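Local coordinates for protein Alpha/beta hydrolase (PDB 6KSU) that probably catalyses macrolactamization of non-ribosomal peptides by heterochiral coupling, as a stand-alone cyclase related to penicillin-binding proteins and beta-lactamases, at residues F414-R417 and S421-R424; A273-F278 and L284-V289. All blocks are in the same frame, centred on the assembly; numbering follows the deposited sequence.

Contact 1: residues F414-R417 and S421-R424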
ATOM      1  N   PHE A 414       0.772 -29.116   9.516  1.00 23.13           N
ATOM      2  CA  PHE A 414       0.102 -28.592   8.338  1.00 26.58           C
ATOM      3  C   PHE A 414      -0.521 -27.234   8.623  1.00 27.82           C
ATOM      4  O   PHE A 414      -0.790 -26.863   9.765  1.00 26.05           O
ATOM      5  CB  PHE A 414      -0.973 -29.561   7.826  1.00 30.42           C
ATOM      6  CG  PHE A 414      -0.401 -30.823   7.290  1.00 29.32           C
ATOM      7  CD1 PHE A 414      -0.190 -30.980   5.924  1.00 29.72           C
ATOM      8  CD2 PHE A 414      -0.012 -31.835   8.159  1.00 28.86           C
ATOM      9  CE1 PHE A 414       0.381 -32.156   5.411  1.00 34.25           C
ATOM     10  CE2 PHE A 414       0.553 -33.009   7.672  1.00 37.03           C
ATOM     11  CZ  PHE A 414       0.745 -33.175   6.286  1.00 37.61           C
ATOM     12  N   LEU A 415      -0.719 -26.479   7.550  1.00 26.03           N
ATOM     13  CA  LEU A 415      -1.473 -25.238   7.572  1.00 24.23           C
ATOM     14  C   LEU A 415      -2.723 -25.441   6.726  1.00 24.64           C
ATOM     15  O   LEU A 415      -2.621 -25.794   5.551  1.00 21.83           O
ATOM     16  CB  LEU A 415      -0.613 -24.098   7.038  1.00 26.30           C
ATOM     17  CG  LEU A 415      -0.946 -22.669   7.442  1.00 30.81           C
ATOM     18  CD1 LEU A 415      -0.449 -22.437   8.822  1.00 24.28           C
ATOM     19  CD2 LEU A 415      -0.294 -21.699   6.467  1.00 23.74           C
ATOM     20  N   THR A 416      -3.893 -25.244   7.320  1.00 26.23           N
ATOM     21  CA  THR A 416      -5.140 -25.449   6.603  1.00 27.12           C
ATOM     22  C   THR A 416      -5.854 -24.112   6.425  1.00 27.76           C
ATOM     23  O   THR A 416      -5.638 -23.149   7.169  1.00 22.55           O
ATOM     24  CB  THR A 416      -6.055 -26.450   7.318  1.00 27.86           C
ATOM     25  OG1 THR A 416      -6.430 -25.922   8.588  1.00 28.48           O
ATOM     26  CG2 THR A 416      -5.336 -27.793   7.545  1.00 28.03           C
ATOM     27  N   ARG A 417      -6.716 -24.075   5.413  1.00 30.40           N
ATOM     28  CA  ARG A 417      -7.249 -22.829   4.884  1.00 29.37           C
ATOM     29  C   ARG A 417      -8.502 -23.151   4.077  1.00 32.35           C
ATOM     30  O   ARG A 417      -8.455 -24.003   3.183  1.00 34.04           O
ATOM     31  CB  ARG A 417      -6.177 -22.146   4.038  1.00 31.68           C
ATOM     32  CG  ARG A 417      -6.600 -20.886   3.330  1.00 29.63           C
ATOM     33  CD  ARG A 417      -5.369 -20.258   2.681  1.00 35.15           C
ATOM     34  NE  ARG A 417      -5.712 -19.031   1.982  1.00 35.19           N
ATOM     35  CZ  ARG A 417      -5.076 -18.575   0.906  1.00 37.01           C
ATOM     36  NH1 ARG A 417      -4.043 -19.239   0.404  1.00 33.60           N
ATOM     37  NH2 ARG A 417      -5.472 -17.445   0.338  1.00 34.92           N
ATOM     38  N   SER A 421      -6.086 -26.555  -0.648  1.00 33.99           N
ATOM     39  CA  SER A 421      -5.302 -27.697  -0.204  1.00 33.64           C
ATOM     40  C   SER A 421      -4.482 -27.346   1.044  1.00 30.97           C
ATOM     41  O   SER A 421      -4.071 -26.197   1.256  1.00 29.17           O
ATOM     42  CB  SER A 421      -4.385 -28.165  -1.336  1.00 32.49           C
ATOM     43  OG  SER A 421      -5.126 -28.758  -2.396  1.00 36.36           O
ATOM     44  N   ASP A 422      -4.276 -28.344   1.893  1.00 27.58           N
ATOM     45  CA  ASP A 422      -3.418 -28.178   3.054  1.00 29.19           C
ATOM     46  C   ASP A 422      -2.000 -27.829   2.613  1.00 26.70           C
ATOM     47  O   ASP A 422      -1.518 -28.305   1.585  1.00 29.58           O
ATOM     48  CB  ASP A 422      -3.401 -29.463   3.889  1.00 27.03           C
ATOM     49  CG  ASP A 422      -4.729 -29.761   4.537  1.00 26.91           C
ATOM     50  OD1 ASP A 422      -5.675 -28.960   4.403  1.00 25.22           O
ATOM     51  OD2 ASP A 422      -4.824 -30.805   5.213  1.00 37.97           O
ATOM     52  N   TYR A 423      -1.330 -26.970   3.386  1.00 19.33           N
ATOM     53  CA  TYR A 423       0.081 -26.688   3.148  1.00 23.84           C
ATOM     54  C   TYR A 423       0.938 -27.526   4.106  1.00 27.86           C
ATOM     55  O   TYR A 423       0.600 -27.680   5.282  1.00 27.62           O
ATOM     56  CB  TYR A 423       0.424 -25.197   3.340  1.00 27.87           C
ATOM     57  CG  TYR A 423      -0.339 -24.129   2.549  1.00 21.93           C
ATOM     58  CD1 TYR A 423       0.295 -23.373   1.554  1.00 23.50           C
ATOM     59  CD2 TYR A 423      -1.663 -23.830   2.844  1.00 24.02           C
ATOM     60  CE1 TYR A 423      -0.397 -22.373   0.852  1.00 26.73           C
ATOM     61  CE2 TYR A 423      -2.353 -22.822   2.163  1.00 22.85           C
ATOM     62  CZ  TYR A 423      -1.726 -22.111   1.171  1.00 27.80           C
ATOM     63  OH  TYR A 423      -2.433 -21.132   0.518  1.00 32.69           O
ATOM     64  N   ARG A 424       2.042 -28.073   3.608  1.00 25.70           N
ATOM     65  CA  ARG A 424       3.020 -28.644   4.525  1.00 34.58           C
ATOM     66  C   ARG A 424       3.804 -27.513   5.197  1.00 34.18           C
ATOM     67  O   ARG A 424       4.330 -26.619   4.520  1.00 26.70           O
ATOM     68  CB  ARG A 424       3.966 -29.604   3.800  1.00 33.62           C
ATOM     69  CG  ARG A 424       3.275 -30.663   2.933  1.00 44.97           C
ATOM     70  CD  ARG A 424       4.139 -31.915   2.779  1.00 36.47           C
ATOM     71  NE  ARG A 424       4.399 -32.534   4.087  1.00 54.72           N
ATOM     72  CZ  ARG A 424       3.946 -33.731   4.484  1.00 56.90           C
ATOM     73  NH1 ARG A 424       3.198 -34.485   3.678  1.00 45.97           N
ATOM     74  NH2 ARG A 424       4.244 -34.176   5.703  1.00 50.15           N
TER
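Leu415 and Tyr423 face each other as the antiparallel hydrogen-bonded pair of a beta hairpin, joined by two backbone bonds: Leu415 N gives to Tyr423 O at 2.9 Å, and Tyr423 N to Leu415 O at 2.8 Å, the latter almost straight at 176°. Phe414 and Arg424 form the next, non-hydrogen-bonded pair. A CA-H...O contact from Phe414 CA to Tyr423 O, 3.2 Å, adds to the backbone pairing.

Among side-chain polar contacts, the extended chain of Arg417 reaches to the Tyr423 hydroxyl. Arg417 NH1 comes to 2.5 Å from Tyr423 OH, a bond so short and bent that its exact length is doubtful. Guanidinium and phenol ring lie nearly coplanar, 21° apart, and meet edge to edge. Beyond this contact the same arginine makes a cation-pi contact with Tyr420.

The remaining side-chain contacts sort onto two faces. On that of Phe414 and Arg424, both side chains run alongside each other in the same direction; the arginine bends at chi3, bringing one face of its guanidinium over Phe414 CZ, which lies 3.7 Å from Arg424 NH2. The planes are 57° apart, so this is a tilted contact and no parallel stack. Thr416 CG2 rests against Asp422 OD1 at 3.4 Å, a van der Waals touch of a methyl on a carboxylate oxygen. On the opposite face Leu415 CB meets Tyr423 CB at 4.0 Å, and both residues are buried.

The hairpin supplies the third and fourth strands of an eight-stranded antiparallel barrel. Strand 401-407 flanks 413-417, with Leu403 and Val405 against Leu415, while strand 432-437 flanks 420-427, packing Ala435 and Ser437 against Tyr423.

Contact 2: residues A273-F278 and L284-V289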
ATOM      1  N   ALA A 273      15.457  16.001  -0.954  1.00 23.82           N
ATOM      2  CA  ALA A 273      16.510  16.922  -0.533  1.00 28.69           C
ATOM      3  C   ALA A 273      16.298  18.310  -1.115  1.00 26.18           C
ATOM      4  O   ALA A 273      16.340  19.314  -0.395  1.00 28.82           O
ATOM      5  CB  ALA A 273      17.874  16.378  -0.963  1.00 28.96           C
ATOM      6  N   ASP A 274      16.061  18.386  -2.428  1.00 29.98           N
ATOM      7  CA  ASP A 274      15.928  19.654  -3.136  1.00 29.95           C
ATOM      8  C   ASP A 274      14.546  20.293  -2.975  1.00 31.03           C
ATOM      9  O   ASP A 274      14.139  21.086  -3.833  1.00 42.16           O
ATOM     10  CB  ASP A 274      16.254  19.448  -4.621  1.00 32.23           C
ATOM     11  CG  ASP A 274      15.212  18.592  -5.340  1.00 32.68           C
ATOM     12  OD1 ASP A 274      14.315  18.036  -4.662  1.00 32.81           O
ATOM     13  OD2 ASP A 274      15.287  18.474  -6.586  1.00 31.16           O
ATOM     14  N   ARG A 275      13.823  19.971  -1.904  1.00 28.08           N
ATOM     15  CA  ARG A 275      12.446  20.425  -1.743  1.00 31.44           C
ATOM     16  C   ARG A 275      12.307  21.950  -1.706  1.00 33.30           C
ATOM     17  O   ARG A 275      11.197  22.460  -1.898  1.00 24.17           O
ATOM     18  CB  ARG A 275      11.852  19.834  -0.461  1.00 28.33           C
ATOM     19  CG  ARG A 275      12.515  20.399   0.789  1.00 34.71           C
ATOM     20  CD  ARG A 275      11.869  19.952   2.092  1.00 31.81           C
ATOM     21  NE  ARG A 275      11.006  20.980   2.674  1.00 35.46           N
ATOM     22  CZ  ARG A 275       9.717  20.789   2.948  1.00 35.57           C
ATOM     23  NH1 ARG A 275       9.163  19.608   2.702  1.00 36.34           N
ATOM     24  NH2 ARG A 275       8.984  21.755   3.483  1.00 33.99           N
ATOM     25  N   LYS A 276      13.387  22.692  -1.438  1.00 35.75           N
ATOM     26  CA  LYS A 276      13.256  24.151  -1.429  1.00 39.18           C
ATOM     27  C   LYS A 276      13.046  24.716  -2.836  1.00 41.03           C
ATOM     28  O   LYS A 276      12.601  25.858  -2.968  1.00 44.02           O
ATOM     29  CB  LYS A 276      14.471  24.814  -0.764  1.00 40.43           C
ATOM     30  CG  LYS A 276      14.717  24.434   0.713  1.00 51.68           C
ATOM     31  CD  LYS A 276      13.669  24.995   1.679  1.00 55.02           C
ATOM     32  CE  LYS A 276      13.198  23.941   2.688  1.00 52.39           C
ATOM     33  NZ  LYS A 276      12.134  24.474   3.603  1.00 49.41           N
ATOM     34  N   THR A 277      13.338  23.941  -3.886  1.00 42.98           N
ATOM     35  CA  THR A 277      13.026  24.354  -5.249  1.00 38.75           C
ATOM     36  C   THR A 277      11.567  24.132  -5.616  1.00 42.47           C
ATOM     37  O   THR A 277      11.120  24.639  -6.650  1.00 39.98           O
ATOM     38  CB  THR A 277      13.878  23.596  -6.268  1.00 36.60           C
ATOM     39  OG1 THR A 277      13.378  22.258  -6.401  1.00 41.02           O
ATOM     40  CG2 THR A 277      15.342  23.565  -5.847  1.00 39.94           C
ATOM     41  N   PHE A 278      10.823  23.372  -4.822  1.00 36.29           N
ATOM     42  CA  PHE A 278       9.420  23.104  -5.110  1.00 32.96           C
ATOM     43  C   PHE A 278       8.579  24.228  -4.509  1.00 37.37           C
ATOM     44  O   PHE A 278       8.668  24.500  -3.305  1.00 44.07           O
ATOM     45  CB  PHE A 278       9.018  21.739  -4.552  1.00 33.47           C
ATOM     46  CG  PHE A 278       7.629  21.326  -4.909  1.00 30.61           C
ATOM     47  CD1 PHE A 278       7.279  21.105  -6.226  1.00 32.00           C
ATOM     48  CD2 PHE A 278       6.670  21.162  -3.927  1.00 29.61           C
ATOM     49  CE1 PHE A 278       5.988  20.717  -6.559  1.00 32.78           C
ATOM     50  CE2 PHE A 278       5.380  20.787  -4.251  1.00 35.33           C
ATOM     51  CZ  PHE A 278       5.037  20.565  -5.575  1.00 27.36           C
ATOM     52  N   LEU A 284       3.911  20.666   3.020  1.00 31.64           N
ATOM     53  CA  LEU A 284       4.311  19.595   3.924  1.00 33.36           C
ATOM     54  C   LEU A 284       5.695  19.943   4.455  1.00 35.07           C
ATOM     55  O   LEU A 284       6.710  19.730   3.764  1.00 27.26           O
ATOM     56  CB  LEU A 284       4.282  18.229   3.241  1.00 34.70           C
ATOM     57  CG  LEU A 284       4.012  17.110   4.258  1.00 40.97           C
ATOM     58  CD1 LEU A 284       3.570  15.822   3.592  1.00 40.53           C
ATOM     59  CD2 LEU A 284       5.253  16.849   5.063  1.00 43.22           C
ATOM     60  N   PRO A 285       5.764  20.489   5.676  1.00 34.62           N
ATOM     61  CA  PRO A 285       7.043  20.878   6.284  1.00 33.98           C
ATOM     62  C   PRO A 285       8.051  19.742   6.376  1.00 36.07           C
ATOM     63  O   PRO A 285       7.716  18.558   6.346  1.00 35.28           O
ATOM     64  CB  PRO A 285       6.632  21.344   7.685  1.00 32.97           C
ATOM     65  CG  PRO A 285       5.223  21.812   7.528  1.00 24.60           C
ATOM     66  CD  PRO A 285       4.608  20.919   6.483  1.00 33.05           C
ATOM     67  N   GLU A 286       9.314  20.143   6.528  1.00 31.28           N
ATOM     68  CA  GLU A 286      10.415  19.191   6.578  1.00 38.49           C
ATOM     69  C   GLU A 286      10.269  18.209   7.740  1.00 36.67           C
ATOM     70  O   GLU A 286      10.617  17.027   7.611  1.00 28.23           O
ATOM     71  CB  GLU A 286      11.740  19.946   6.688  1.00 44.51           C
ATOM     72  CG  GLU A 286      12.973  19.051   6.681  1.00 52.88           C
ATOM     73  CD  GLU A 286      13.949  19.427   5.580  1.00 65.64           C
ATOM     74  OE1 GLU A 286      14.243  20.638   5.456  1.00 68.19           O
ATOM     75  OE2 GLU A 286      14.425  18.525   4.848  1.00 65.83           O
ATOM     76  N   ASP A 287       9.765  18.668   8.886  1.00 30.67           N
ATOM     77  CA  ASP A 287       9.662  17.752  10.020  1.00 34.75           C
ATOM     78  C   ASP A 287       8.638  16.654   9.744  1.00 32.34           C
ATOM     79  O   ASP A 287       8.856  15.490  10.093  1.00 29.08           O
ATOM     80  CB  ASP A 287       9.319  18.513  11.295  1.00 34.65           C
ATOM     81  CG  ASP A 287      10.462  19.398  11.772  1.00 52.01           C
ATOM     82  OD1 ASP A 287      11.198  19.941  10.923  1.00 53.07           O
ATOM     83  OD2 ASP A 287      10.638  19.549  13.001  1.00 55.67           O
ATOM     84  N   ALA A 288       7.528  16.997   9.089  1.00 32.63           N
ATOM     85  CA  ALA A 288       6.551  15.970   8.736  1.00 32.07           C
ATOM     86  C   ALA A 288       7.125  14.982   7.719  1.00 31.28           C
ATOM     87  O   ALA A 288       6.969  13.764   7.868  1.00 23.73           O
ATOM     88  CB  ALA A 288       5.281  16.631   8.206  1.00 27.30           C
ATOM     89  N   VAL A 289       7.807  15.494   6.694  1.00 36.15           N
ATOM     90  CA  VAL A 289       8.470  14.642   5.707  1.00 29.57           C
ATOM     91  C   VAL A 289       9.367  13.618   6.394  1.00 31.50           C
ATOM     92  O   VAL A 289       9.372  12.426   6.046  1.00 25.07           O
ATOM     93  CB  VAL A 289       9.272  15.512   4.719  1.00 28.24           C
ATOM     94  CG1 VAL A 289      10.330  14.705   4.040  1.00 27.80           C
ATOM     95  CG2 VAL A 289       8.363  16.096   3.691  1.00 35.76           C
TER
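Arg275 sends its guanidinium to the carbonyl oxygen of Leu284, joining a short 3-10 turn to the N-terminal end of helix 286-293 in the beta-lactamase-family region of the chain. The main bond, from Arg275 NH1 to Leu284 O, is 2.7 Å long with an N-H...O angle of 155°. It meets the oxygen nearly head-on, with a C=O...N angle of 167°, and the oxygen lies close to the guanidinium plane. Arg275 NH2 adds a weak bond to Leu284 O at 3.1 Å, so both terminal nitrogens converge on one acceptor.

Around this fork, the backbone N of Glu286 sits over one face of the guanidinium, toward its rim. Val289 CG2 touches Arg275 NH1 at 3.7 Å. The Glu286 carboxylate stays near the arginine's aliphatic part, Glu286 OE2 being 4.0 Å from Arg275 CD; its charge may favour the guanidinium electrostatically, but no salt bridge forms.

Further out, NH1 is also bonded to Pro270 O, which limits how the group can turn, while the buried NE finds no partner in the model. CG of Arg275 stands between its backbone N and carbonyl carbon (chi1 68°), starting a chain that later bends at chi3 to reach the helix. Pro285 is the helix N-cap, and Leu284, Pro285 and Ala288 pack on helix 85-98. At the other end, Asp274 is tied by OD2 to Tyr52 and by its N to Ser343. Its carbonyl oxygen receives two bonds that fix the turn, from Thr277 N and from Thr277 OG1, with Thr277 OG1 to Asp274 O at 2.9 Å.

In the fold
Contact 2 comes first along the chain, and contact 1 follows only after it has closed. Their centres lie about 48 Å apart, with nearest atoms about 34 Å apart, on opposite sides of the centre of the chain, and they share no helix, strand or sheet. Contact 2 belongs to the beta-lactamase-like region, joining the loop after helix 261-268 to helix 286-293. Contact 1 is a hairpin within the C-terminal eight-stranded barrel. The two contacts thus lie in separate parts of the fold. Contact 2 packs on helix 85-98, at whose start an SxxK pattern suggests the catalytic serine, as in penicillin-binding proteins, and contact 1 lies in the appended barrel.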